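Local atomic coordinates of LpxE (Aquifex aeolicus, PDB entry 6EBU), a protein that probably removes the 1-phosphate group of lipid A, as a membrane-embedded phosphatase of the PAP2 family. Residues Asn15-Arg26 with Tyr141-Leu152; Ile116-Glu124 with Gly161-Leu169. The protein carries 1 engineered substitution. All coordinates share one frame; numbering follows the deposited sequence.

Contact 1: Asn15-Arg26 with Tyr141-Leu152; sequences NLELFRLINNAR and YERIYAGVHFPL. With BOG (octyl beta-D-glucopyranoside), chain D; BOG (octyl beta-D-glucopyranoside), chain F; SO4 (sulfate ion), chain B.
Arg26 lays its guanidinium flat on the Tyr145 ring: the planes are 22° apart and Arg26 CZ sits 3.8 Å from the ring centroid, which makes the pair both a stack and a cation-pi contact. End-on, the same group grips a single backbone oxygen, with Arg26 NH1 2.8 Å and Arg26 NH2 3.1 Å from Tyr145 O. A bend at chi3 (67°) folds the arginine chain into this position, and NH1 also donates to Asn23 O. A leucine here would probably leave the Tyr145 carbonyl without these two donors and the ring without its cation. The phenol oxygen is held separately, by Asp31 and His27.

Packing is close around Gly147, whose positive phi closes a Schellman motif after helix 126-145. Phe19 turns its ring edge to Gly147 CA and brings CD1 within 3.6 Å of Ile144 CG2. Asn23 ND2 makes a weak bond to Ile144 O, its stronger partner being Asn95 O. Arg143 in helix 126-145, His149 in the loop and Asp153 in helix 151-170 have the spacing of the third PAP2 signature, R-x5-H-x3-D. His149 NE2 donates to sulfate O1 (2.8 Å), which Arg143 also binds; Lys79, Arg86 and Gly108 complete the grip, so the ion probably marks the phosphate site. At the start of helix 151-170, Asn15 OD1 accepts from Leu152 N (2.9 Å, N-H...O 146°), while Asn15 ND2 bonds to Glu10 O.

Detergent and water share the flank at Ile22. Ile22 CG2 still rests closely over one face of Tyr141, 3.6 Å from Tyr141 CZ, but an octyl glucoside tail ends beside both residues, with its C8' 3.6 Å from Tyr141 CD2. At the exposed Ala25, a water donates to Ala25 O and Ile22 O.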
loop_
_atom_site.group_PDB
_atom_site.type_symbol
_atom_site.label_atom_id
_atom_site.label_comp_id
_atom_site.label_asym_id
_atom_site.label_seq_id
_atom_site.Cartn_x
_atom_site.Cartn_y
_atom_site.Cartn_z
ATOM N N ASN A 15 10.430 -3.738 -13.998
ATOM C CA ASN A 15 9.093 -3.361 -13.551
ATOM C C ASN A 15 8.016 -4.107 -14.327
ATOM O O ASN A 15 7.048 -4.602 -13.738
ATOM C CB ASN A 15 8.899 -1.852 -13.695
ATOM C CG ASN A 15 7.841 -1.306 -12.757
ATOM O OD1 ASN A 15 7.524 -1.914 -11.735
ATOM N ND2 ASN A 15 7.293 -0.147 -13.101
ATOM N N LEU A 16 8.166 -4.198 -15.650
ATOM C CA LEU A 16 7.126 -4.802 -16.476
ATOM C C LEU A 16 7.125 -6.322 -16.359
ATOM O O LEU A 16 6.056 -6.942 -16.351
ATOM C CB LEU A 16 7.304 -4.378 -17.934
ATOM C CG LEU A 16 7.305 -2.872 -18.211
ATOM C CD1 LEU A 16 7.318 -2.607 -19.707
ATOM C CD2 LEU A 16 6.112 -2.192 -17.552
ATOM N N GLU A 17 8.305 -6.937 -16.272
ATOM C CA GLU A 17 8.364 -8.390 -16.135
ATOM C C GLU A 17 7.823 -8.835 -14.782
ATOM O O GLU A 17 7.122 -9.850 -14.692
ATOM C CB GLU A 17 9.799 -8.880 -16.333
ATOM N N LEU A 18 8.139 -8.090 -13.720
ATOM C CA LEU A 18 7.590 -8.407 -12.406
ATOM C C LEU A 18 6.074 -8.266 -12.395
ATOM O O LEU A 18 5.371 -9.098 -11.809
ATOM C CB LEU A 18 8.213 -7.507 -11.339
ATOM C CG LEU A 18 9.604 -7.851 -10.807
ATOM C CD1 LEU A 18 9.761 -7.327 -9.388
ATOM C CD2 LEU A 18 9.853 -9.349 -10.858
ATOM N N PHE A 19 5.550 -7.218 -13.035
ATOM C CA PHE A 19 4.103 -7.043 -13.076
ATOM C C PHE A 19 3.427 -8.207 -13.788
ATOM O O PHE A 19 2.387 -8.699 -13.334
ATOM C CB PHE A 19 3.738 -5.723 -13.758
ATOM C CG PHE A 19 2.262 -5.562 -13.987
ATOM C CD1 PHE A 19 1.435 -5.124 -12.965
ATOM C CD2 PHE A 19 1.696 -5.880 -15.211
ATOM C CE1 PHE A 19 0.074 -4.990 -13.164
ATOM C CE2 PHE A 19 0.334 -5.749 -15.417
ATOM C CZ PHE A 19 -0.477 -5.304 -14.392
ATOM N N ARG A 20 3.997 -8.654 -14.908
ATOM C CA ARG A 20 3.379 -9.733 -15.673
ATOM C C ARG A 20 3.343 -11.029 -14.874
ATOM O O ARG A 20 2.351 -11.764 -14.916
ATOM C CB ARG A 20 4.123 -9.937 -16.993
ATOM C CG ARG A 20 3.974 -8.789 -17.978
ATOM C CD ARG A 20 2.524 -8.590 -18.383
ATOM N NE ARG A 20 2.384 -7.550 -19.397
ATOM C CZ ARG A 20 1.225 -7.168 -19.923
ATOM N NH1 ARG A 20 0.095 -7.738 -19.529
ATOM N NH2 ARG A 20 1.197 -6.215 -20.844
ATOM N N LEU A 21 4.417 -11.324 -14.137
ATOM C CA LEU A 21 4.463 -12.557 -13.358
ATOM C C LEU A 21 3.366 -12.585 -12.300
ATOM O O LEU A 21 2.763 -13.636 -12.048
ATOM C CB LEU A 21 5.839 -12.716 -12.708
ATOM N N ILE A 22 3.086 -11.440 -11.678
ATOM C CA ILE A 22 2.056 -11.385 -10.645
ATOM C C ILE A 22 0.672 -11.253 -11.266
ATOM O O ILE A 22 -0.273 -11.937 -10.856
ATOM C CB ILE A 22 2.350 -10.231 -9.670
ATOM C CG1 ILE A 22 3.627 -10.518 -8.878
ATOM C CG2 ILE A 22 1.164 -10.002 -8.742
ATOM C CD1 ILE A 22 4.092 -9.358 -8.032
ATOM N N ASN A 23 0.532 -10.383 -12.268
ATOM C CA ASN A 23 -0.783 -10.091 -12.823
ATOM C C ASN A 23 -1.335 -11.230 -13.670
ATOM O O ASN A 23 -2.542 -11.256 -13.935
ATOM C CB ASN A 23 -0.724 -8.807 -13.651
ATOM C CG ASN A 23 -2.089 -8.344 -14.097
ATOM O OD1 ASN A 23 -2.465 -8.512 -15.258
ATOM N ND2 ASN A 23 -2.848 -7.768 -13.172
ATOM N N ASN A 24 -0.493 -12.170 -14.100
ATOM C CA ASN A 24 -0.961 -13.291 -14.906
ATOM C C ASN A 24 -1.181 -14.566 -14.102
ATOM O O ASN A 24 -1.908 -15.450 -14.565
ATOM C CB ASN A 24 0.024 -13.576 -16.046
ATOM C CG ASN A 24 0.096 -12.438 -17.052
ATOM O OD1 ASN A 24 -0.904 -11.775 -17.330
ATOM N ND2 ASN A 24 1.283 -12.210 -17.601
ATOM N N ALA A 25 -0.577 -14.681 -12.918
ATOM C CA ALA A 25 -0.754 -15.849 -12.054
ATOM C C ALA A 25 -2.036 -15.661 -11.249
ATOM O O ALA A 25 -2.035 -15.209 -10.100
ATOM C CB ALA A 25 0.460 -16.038 -11.155
ATOM N N ARG A 26 -3.154 -16.024 -11.868
ATOM C CA ARG A 26 -4.473 -15.720 -11.338
ATOM C C ARG A 26 -5.251 -16.990 -11.021
ATOM O O ARG A 26 -4.860 -18.104 -11.377
ATOM C CB ARG A 26 -5.267 -14.857 -12.323
ATOM C CG ARG A 26 -4.448 -13.763 -12.960
ATOM C CD ARG A 26 -5.337 -12.796 -13.706
ATOM N NE ARG A 26 -6.207 -12.037 -12.814
ATOM C CZ ARG A 26 -5.802 -11.012 -12.070
ATOM N NH1 ARG A 26 -4.534 -10.624 -12.102
ATOM N NH2 ARG A 26 -6.665 -10.376 -11.293
ATOM N N TYR A 141 0.855 -6.696 -2.601
ATOM C CA TYR A 141 0.627 -7.717 -3.619
ATOM C C TYR A 141 -0.749 -7.559 -4.253
ATOM O O TYR A 141 -0.918 -7.800 -5.456
ATOM C CB TYR A 141 0.783 -9.113 -3.010
ATOM C CG TYR A 141 0.918 -10.223 -4.031
ATOM C CD1 TYR A 141 -0.191 -10.703 -4.718
ATOM C CD2 TYR A 141 2.155 -10.793 -4.309
ATOM C CE1 TYR A 141 -0.074 -11.711 -5.652
ATOM C CE2 TYR A 141 2.282 -11.806 -5.244
ATOM C CZ TYR A 141 1.163 -12.262 -5.911
ATOM O OH TYR A 141 1.276 -13.270 -6.841
ATOM N N GLU A 142 -1.743 -7.150 -3.463
ATOM C CA GLU A 142 -3.097 -7.010 -3.991
ATOM C C GLU A 142 -3.165 -5.933 -5.070
ATOM O O GLU A 142 -3.862 -6.099 -6.078
ATOM C CB GLU A 142 -4.069 -6.699 -2.853
ATOM C CG GLU A 142 -5.457 -6.292 -3.300
ATOM C CD GLU A 142 -5.720 -4.821 -3.061
ATOM O OE1 GLU A 142 -6.012 -4.098 -4.035
ATOM O OE2 GLU A 142 -5.621 -4.387 -1.895
ATOM N N ARG A 143 -2.439 -4.827 -4.883
ATOM C CA ARG A 143 -2.474 -3.750 -5.869
ATOM C C ARG A 143 -1.947 -4.221 -7.220
ATOM O O ARG A 143 -2.493 -3.858 -8.269
ATOM C CB ARG A 143 -1.670 -2.547 -5.369
ATOM C CG ARG A 143 -2.104 -2.014 -4.008
ATOM C CD ARG A 143 -3.614 -1.897 -3.916
ATOM N NE ARG A 143 -4.100 -0.634 -4.461
ATOM C CZ ARG A 143 -5.346 -0.427 -4.870
ATOM N NH1 ARG A 143 -6.238 -1.405 -4.804
ATOM N NH2 ARG A 143 -5.699 0.759 -5.351
ATOM N N ILE A 144 -0.889 -5.033 -7.217
ATOM C CA ILE A 144 -0.348 -5.549 -8.470
ATOM C C ILE A 144 -1.277 -6.603 -9.055
ATOM O O ILE A 144 -1.539 -6.617 -10.263
ATOM C CB ILE A 144 1.071 -6.101 -8.253
ATOM C CG1 ILE A 144 1.922 -5.093 -7.478
ATOM C CG2 ILE A 144 1.727 -6.436 -9.587
ATOM C CD1 ILE A 144 3.288 -5.609 -7.121
ATOM N N TYR A 145 -1.794 -7.501 -8.209
ATOM C CA TYR A 145 -2.712 -8.525 -8.692
ATOM C C TYR A 145 -3.968 -7.911 -9.294
ATOM O O TYR A 145 -4.515 -8.442 -10.269
ATOM C CB TYR A 145 -3.080 -9.485 -7.558
ATOM C CG TYR A 145 -3.948 -10.637 -8.012
ATOM C CD1 TYR A 145 -3.382 -11.816 -8.479
ATOM C CD2 TYR A 145 -5.333 -10.539 -7.991
ATOM C CE1 TYR A 145 -4.172 -12.869 -8.906
ATOM C CE2 TYR A 145 -6.129 -11.582 -8.413
ATOM C CZ TYR A 145 -5.545 -12.745 -8.872
ATOM O OH TYR A 145 -6.337 -13.787 -9.300
ATOM N N ALA A 146 -4.441 -6.798 -8.732
ATOM C CA ALA A 146 -5.609 -6.119 -9.276
ATOM C C ALA A 146 -5.320 -5.409 -10.592
ATOM O O ALA A 146 -6.263 -4.960 -11.251
ATOM C CB ALA A 146 -6.152 -5.116 -8.256
ATOM N N GLY A 147 -4.053 -5.297 -10.985
ATOM C CA GLY A 147 -3.704 -4.626 -12.220
ATOM C C GLY A 147 -3.724 -3.116 -12.159
ATOM O O GLY A 147 -3.724 -2.468 -13.210
ATOM N N VAL A 148 -3.732 -2.528 -10.960
ATOM C CA VAL A 148 -3.815 -1.078 -10.823
ATOM C C VAL A 148 -2.487 -0.441 -10.438
ATOM O O VAL A 148 -2.400 0.796 -10.398
ATOM C CB VAL A 148 -4.899 -0.675 -9.800
ATOM C CG1 VAL A 148 -6.251 -1.235 -10.218
ATOM C CG2 VAL A 148 -4.523 -1.149 -8.401
ATOM N N HIS A 149 -1.456 -1.232 -10.155
ATOM C CA HIS A 149 -0.162 -0.686 -9.780
ATOM C C HIS A 149 0.946 -1.546 -10.370
ATOM O O HIS A 149 0.750 -2.724 -10.685
ATOM C CB HIS A 149 0.003 -0.596 -8.255
ATOM C CG HIS A 149 -0.632 0.617 -7.646
ATOM N ND1 HIS A 149 -0.197 1.899 -7.909
ATOM C CD2 HIS A 149 -1.665 0.741 -6.779
ATOM C CE1 HIS A 149 -0.936 2.760 -7.234
ATOM N NE2 HIS A 149 -1.836 2.085 -6.543
ATOM N N PHE A 150 2.116 -0.927 -10.526
ATOM C CA PHE A 150 3.364 -1.574 -10.891
ATOM C C PHE A 150 4.158 -1.918 -9.641
ATOM O O PHE A 150 3.965 -1.309 -8.584
ATOM C CB PHE A 150 4.196 -0.657 -11.785
ATOM C CG PHE A 150 3.571 -0.365 -13.117
ATOM C CD1 PHE A 150 3.645 -1.284 -14.149
ATOM C CD2 PHE A 150 2.931 0.842 -13.344
ATOM C CE1 PHE A 150 3.080 -1.008 -15.383
ATOM C CE2 PHE A 150 2.365 1.123 -14.574
ATOM C CZ PHE A 150 2.442 0.196 -15.594
ATOM N N PRO A 151 5.059 -2.900 -9.729
ATOM C CA PRO A 151 5.935 -3.197 -8.583
ATOM C C PRO A 151 6.723 -1.999 -8.081
ATOM O O PRO A 151 7.027 -1.929 -6.883
ATOM C CB PRO A 151 6.858 -4.289 -9.136
ATOM C CG PRO A 151 6.015 -4.988 -10.147
ATOM C CD PRO A 151 5.167 -3.921 -10.785
ATOM N N LEU A 152 7.072 -1.057 -8.959
ATOM C CA LEU A 152 7.755 0.152 -8.509
ATOM C C LEU A 152 6.877 0.960 -7.559
ATOM O O LEU A 152 7.366 1.511 -6.566
ATOM C CB LEU A 152 8.163 1.003 -9.712
ATOM C CG LEU A 152 8.658 2.418 -9.406
ATOM C CD1 LEU A 152 9.955 2.373 -8.611
ATOM C CD2 LEU A 152 8.832 3.226 -10.684
HETATM O O1 BOG D . 10.259 -2.946 0.680
HETATM C "C1'" BOG D . 9.339 -4.025 0.839
HETATM C "C2'" BOG D . 8.297 -3.985 -0.301
HETATM C "C3'" BOG D . 7.164 -5.025 -0.028
HETATM C "C4'" BOG D . 6.066 -4.878 -1.117
HETATM C "C5'" BOG D . 5.290 -6.203 -1.258
HETATM C "C6'" BOG D . 4.761 -6.341 -2.700
HETATM C "C7'" BOG D . 5.208 -7.682 -3.277
HETATM C "C8'" BOG D . 4.420 -7.982 -4.553
HETATM O O1 BOG F . -7.814 4.765 -3.728
HETATM C "C1'" BOG F . -7.734 3.833 -2.652
HETATM C "C2'" BOG F . -9.029 2.992 -2.606
HETATM C "C3'" BOG F . -8.723 1.586 -2.003
HETATM C "C4'" BOG F . -9.298 0.475 -2.925
HETATM C "C5'" BOG F . -9.025 0.826 -4.405
HETATM C "C6'" BOG F . -9.899 -0.058 -5.319
HETATM C "C7'" BOG F . -11.321 0.496 -5.381
HETATM C "C8'" BOG F . -11.313 1.850 -6.094
HETATM S S SO4 B . -3.741 3.927 -4.654
HETATM O O1 SO4 B . -3.473 2.519 -4.368
HETATM O O2 SO4 B . -4.717 4.030 -5.733
HETATM O O3 SO4 B . -2.496 4.573 -5.056
HETATM O O4 SO4 B . -4.267 4.578 -3.457
HETATM O O HOH W 1 -0.357 -13.813 -8.563
#

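Contact 2: Ile116-Glu124 with Gly161-Leu169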
loop_
_atom_site.group_PDB
_atom_site.type_symbol
_atom_site.label_atom_id
_atom_site.label_comp_id
_atom_site.label_asym_id
_atom_site.label_seq_id
_atom_site.Cartn_x
_atom_site.Cartn_y
_atom_site.Cartn_z
ATOM N N ILE A 116 0.749 1.678 8.919
ATOM C CA ILE A 116 0.050 1.016 10.015
ATOM C C ILE A 116 0.928 -0.070 10.624
ATOM O O ILE A 116 1.100 -0.143 11.846
ATOM C CB ILE A 116 -1.292 0.446 9.517
ATOM C CG1 ILE A 116 -2.237 1.583 9.122
ATOM C CG2 ILE A 116 -1.919 -0.459 10.569
ATOM C CD1 ILE A 116 -3.479 1.123 8.384
ATOM N N ALA A 117 1.510 -0.920 9.775
ATOM C CA ALA A 117 2.302 -2.037 10.280
ATOM C C ALA A 117 3.556 -1.556 11.000
ATOM O O ALA A 117 3.970 -2.158 11.996
ATOM C CB ALA A 117 2.667 -2.985 9.137
ATOM N N THR A 118 4.177 -0.478 10.518
ATOM C CA THR A 118 5.400 0.011 11.151
ATOM C C THR A 118 5.112 0.589 12.534
ATOM O O THR A 118 5.808 0.271 13.507
ATOM C CB THR A 118 6.074 1.056 10.257
ATOM O OG1 THR A 118 6.509 0.438 9.039
ATOM C CG2 THR A 118 7.269 1.679 10.957
ATOM N N VAL A 119 4.079 1.427 12.646
ATOM C CA VAL A 119 3.796 2.093 13.914
ATOM C C VAL A 119 3.221 1.108 14.928
ATOM O O VAL A 119 3.544 1.165 16.120
ATOM C CB VAL A 119 2.852 3.289 13.688
ATOM C CG1 VAL A 119 2.417 3.897 15.017
ATOM C CG2 VAL A 119 3.526 4.334 12.811
ATOM N N LEU A 120 2.371 0.186 14.477
ATOM C CA LEU A 120 1.710 -0.713 15.414
ATOM C C LEU A 120 2.568 -1.912 15.801
ATOM O O LEU A 120 2.293 -2.540 16.827
ATOM C CB LEU A 120 0.373 -1.188 14.841
ATOM C CG LEU A 120 -0.679 -0.096 14.619
ATOM C CD1 LEU A 120 -2.066 -0.699 14.474
ATOM C CD2 LEU A 120 -0.651 0.931 15.748
ATOM N N SER A 121 3.596 -2.246 15.015
ATOM C CA SER A 121 4.502 -3.324 15.397
ATOM C C SER A 121 5.508 -2.903 16.459
ATOM O O SER A 121 6.103 -3.772 17.104
ATOM C CB SER A 121 5.268 -3.846 14.177
ATOM O OG SER A 121 4.388 -4.371 13.201
ATOM N N HIS A 122 5.709 -1.602 16.651
ATOM C CA HIS A 122 6.757 -1.121 17.542
ATOM C C HIS A 122 6.487 -1.544 18.981
ATOM O O HIS A 122 5.408 -1.296 19.527
ATOM C CB HIS A 122 6.862 0.400 17.450
ATOM C CG HIS A 122 7.982 0.978 18.258
ATOM N ND1 HIS A 122 7.859 1.267 19.600
ATOM C CD2 HIS A 122 9.244 1.323 17.911
ATOM C CE1 HIS A 122 9.000 1.765 20.046
ATOM N NE2 HIS A 122 9.855 1.810 19.042
ATOM N N GLY A 123 7.482 -2.187 19.594
ATOM C CA GLY A 123 7.369 -2.615 20.973
ATOM C C GLY A 123 6.369 -3.718 21.228
ATOM O O GLY A 123 5.906 -3.870 22.360
ATOM N N GLU A 124 6.023 -4.499 20.212
ATOM C CA GLU A 124 5.033 -5.555 20.347
ATOM C C GLU A 124 5.684 -6.917 20.143
ATOM O O GLU A 124 6.832 -7.031 19.709
ATOM C CB GLU A 124 3.884 -5.349 19.353
ATOM C CG GLU A 124 3.289 -3.950 19.388
ATOM C CD GLU A 124 2.434 -3.696 20.618
ATOM O OE1 GLU A 124 1.904 -4.671 21.194
ATOM O OE2 GLU A 124 2.288 -2.518 21.008
ATOM N N GLY A 161 5.845 4.222 3.618
ATOM C CA GLY A 161 5.143 3.853 4.837
ATOM C C GLY A 161 6.079 3.493 5.975
ATOM O O GLY A 161 5.880 3.922 7.114
ATOM N N ILE A 162 7.110 2.700 5.685
ATOM C CA ILE A 162 8.060 2.314 6.726
ATOM C C ILE A 162 8.806 3.535 7.252
ATOM O O ILE A 162 8.962 3.710 8.465
ATOM C CB ILE A 162 9.029 1.243 6.193
ATOM C CG1 ILE A 162 8.253 -0.008 5.776
ATOM C CG2 ILE A 162 10.070 0.902 7.247
ATOM C CD1 ILE A 162 9.067 -0.994 4.963
ATOM N N ILE A 163 9.260 4.407 6.349
ATOM C CA ILE A 163 10.031 5.577 6.761
ATOM C C ILE A 163 9.173 6.518 7.598
ATOM O O ILE A 163 9.582 6.960 8.678
ATOM C CB ILE A 163 10.619 6.287 5.529
ATOM C CG1 ILE A 163 11.699 5.414 4.888
ATOM C CG2 ILE A 163 11.190 7.645 5.909
ATOM C CD1 ILE A 163 12.297 6.006 3.630
ATOM N N CYS A 164 7.966 6.831 7.120
ATOM C CA CYS A 164 7.101 7.753 7.851
ATOM C C CYS A 164 6.675 7.182 9.197
ATOM O O CYS A 164 6.487 7.935 10.159
ATOM C CB CYS A 164 5.878 8.101 7.008
ATOM S SG CYS A 164 6.272 9.062 5.536
ATOM N N GLY A 165 6.517 5.861 9.287
ATOM C CA GLY A 165 6.217 5.256 10.573
ATOM C C GLY A 165 7.379 5.358 11.543
ATOM O O GLY A 165 7.191 5.680 12.720
ATOM N N ILE A 166 8.595 5.093 11.061
ATOM C CA ILE A 166 9.775 5.192 11.916
ATOM C C ILE A 166 10.001 6.636 12.347
ATOM O O ILE A 166 10.278 6.913 13.521
ATOM C CB ILE A 166 11.005 4.616 11.191
ATOM C CG1 ILE A 166 10.848 3.108 10.996
ATOM C CG2 ILE A 166 12.278 4.928 11.960
ATOM C CD1 ILE A 166 11.906 2.493 10.108
ATOM N N ILE A 167 9.877 7.577 11.409
ATOM C CA ILE A 167 10.049 8.992 11.733
ATOM C C ILE A 167 9.057 9.420 12.803
ATOM O O ILE A 167 9.395 10.174 13.724
ATOM C CB ILE A 167 9.911 9.848 10.459
ATOM C CG1 ILE A 167 11.135 9.666 9.559
ATOM C CG2 ILE A 167 9.708 11.319 10.810
ATOM C CD1 ILE A 167 11.053 10.444 8.262
ATOM N N SER A 168 7.812 8.942 12.700
ATOM C CA SER A 168 6.780 9.333 13.655
ATOM C C SER A 168 7.047 8.753 15.037
ATOM O O SER A 168 6.801 9.416 16.051
ATOM C CB SER A 168 5.409 8.890 13.149
ATOM O OG SER A 168 4.389 9.273 14.051
ATOM N N LEU A 169 7.542 7.515 15.098
ATOM C CA LEU A 169 7.825 6.897 16.389
ATOM C C LEU A 169 8.938 7.639 17.119
ATOM O O LEU A 169 8.893 7.790 18.346
ATOM C CB LEU A 169 8.193 5.426 16.198
ATOM C CG LEU A 169 7.070 4.495 15.730
ATOM C CD1 LEU A 169 7.644 3.199 15.190
ATOM C CD2 LEU A 169 6.083 4.215 16.851
#
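Thr118 enters helix 161-169 as a knob into the hole formed by Gly161, Ile162, Gly165 and Ile166. Its two branches divide the work. With CG2 anti to the backbone N (chi1 -65°, measured to OG1), the methyl reaches over the Gly165-Ile166 peptide, Thr118 CG2 lying 3.7 Å from Ile166 N. The hydroxyl faces Ile162, with Thr118 OG1 3.4 Å from Ile162 CA; its hydrogen bond goes back to Phe114 O within its own helix.

Backbone proximity supports this fit. The segment axes approach to 8.0 Å and cross at -32°, with Val119 and Gly165 the closest CA pair at 5.2 Å. Val119 CG2 rests 3.6 Å from Gly165 CA, and a CB modelled on that glycine would clash with Thr118 CG2, consistent with the lack of a side chain allowing the close approach.

Van der Waals contacts of Leu169 close the far end. Leu169 CD1 touches the His122 ring obliquely, 3.7 Å from His122 CD2, the two side chains running antiparallel alongside each other, while Leu169 CD2 meets Val119 CG1 more loosely. No hydrogen bond links the segments.

Other helices pack against the remaining flanks of helix 108-121: Val119 also touches Pro63 and Ala67 of helix 61-82, Ile116 and Leu120 lean on helix 46-56, and Ser121 packs on Leu132 and Phe133 of helix 126-145.

How the contacts relate
Helix 151-170 joins the two sites: contact 1 uses its first turn and contact 2 its later turns. Their centres are 26 Å apart, on opposite sides of the chain's centre, and their nearest atoms remain about 11 Å from each other. Along the chain the segments alternate, 15-26, 116-124, 141-152, 161-169, so the two pairings cross. Helix 126-145 follows helix 108-121 in sequence and runs into contact 1. The all-helical fold is thus tied at both ends of helix 151-170, most of which is predicted to span the membrane: contact 1 fastens the N-terminal helix beside the sulfate site, whereas contact 2 packs two helices of the PAP2 region closely together at a distance from it.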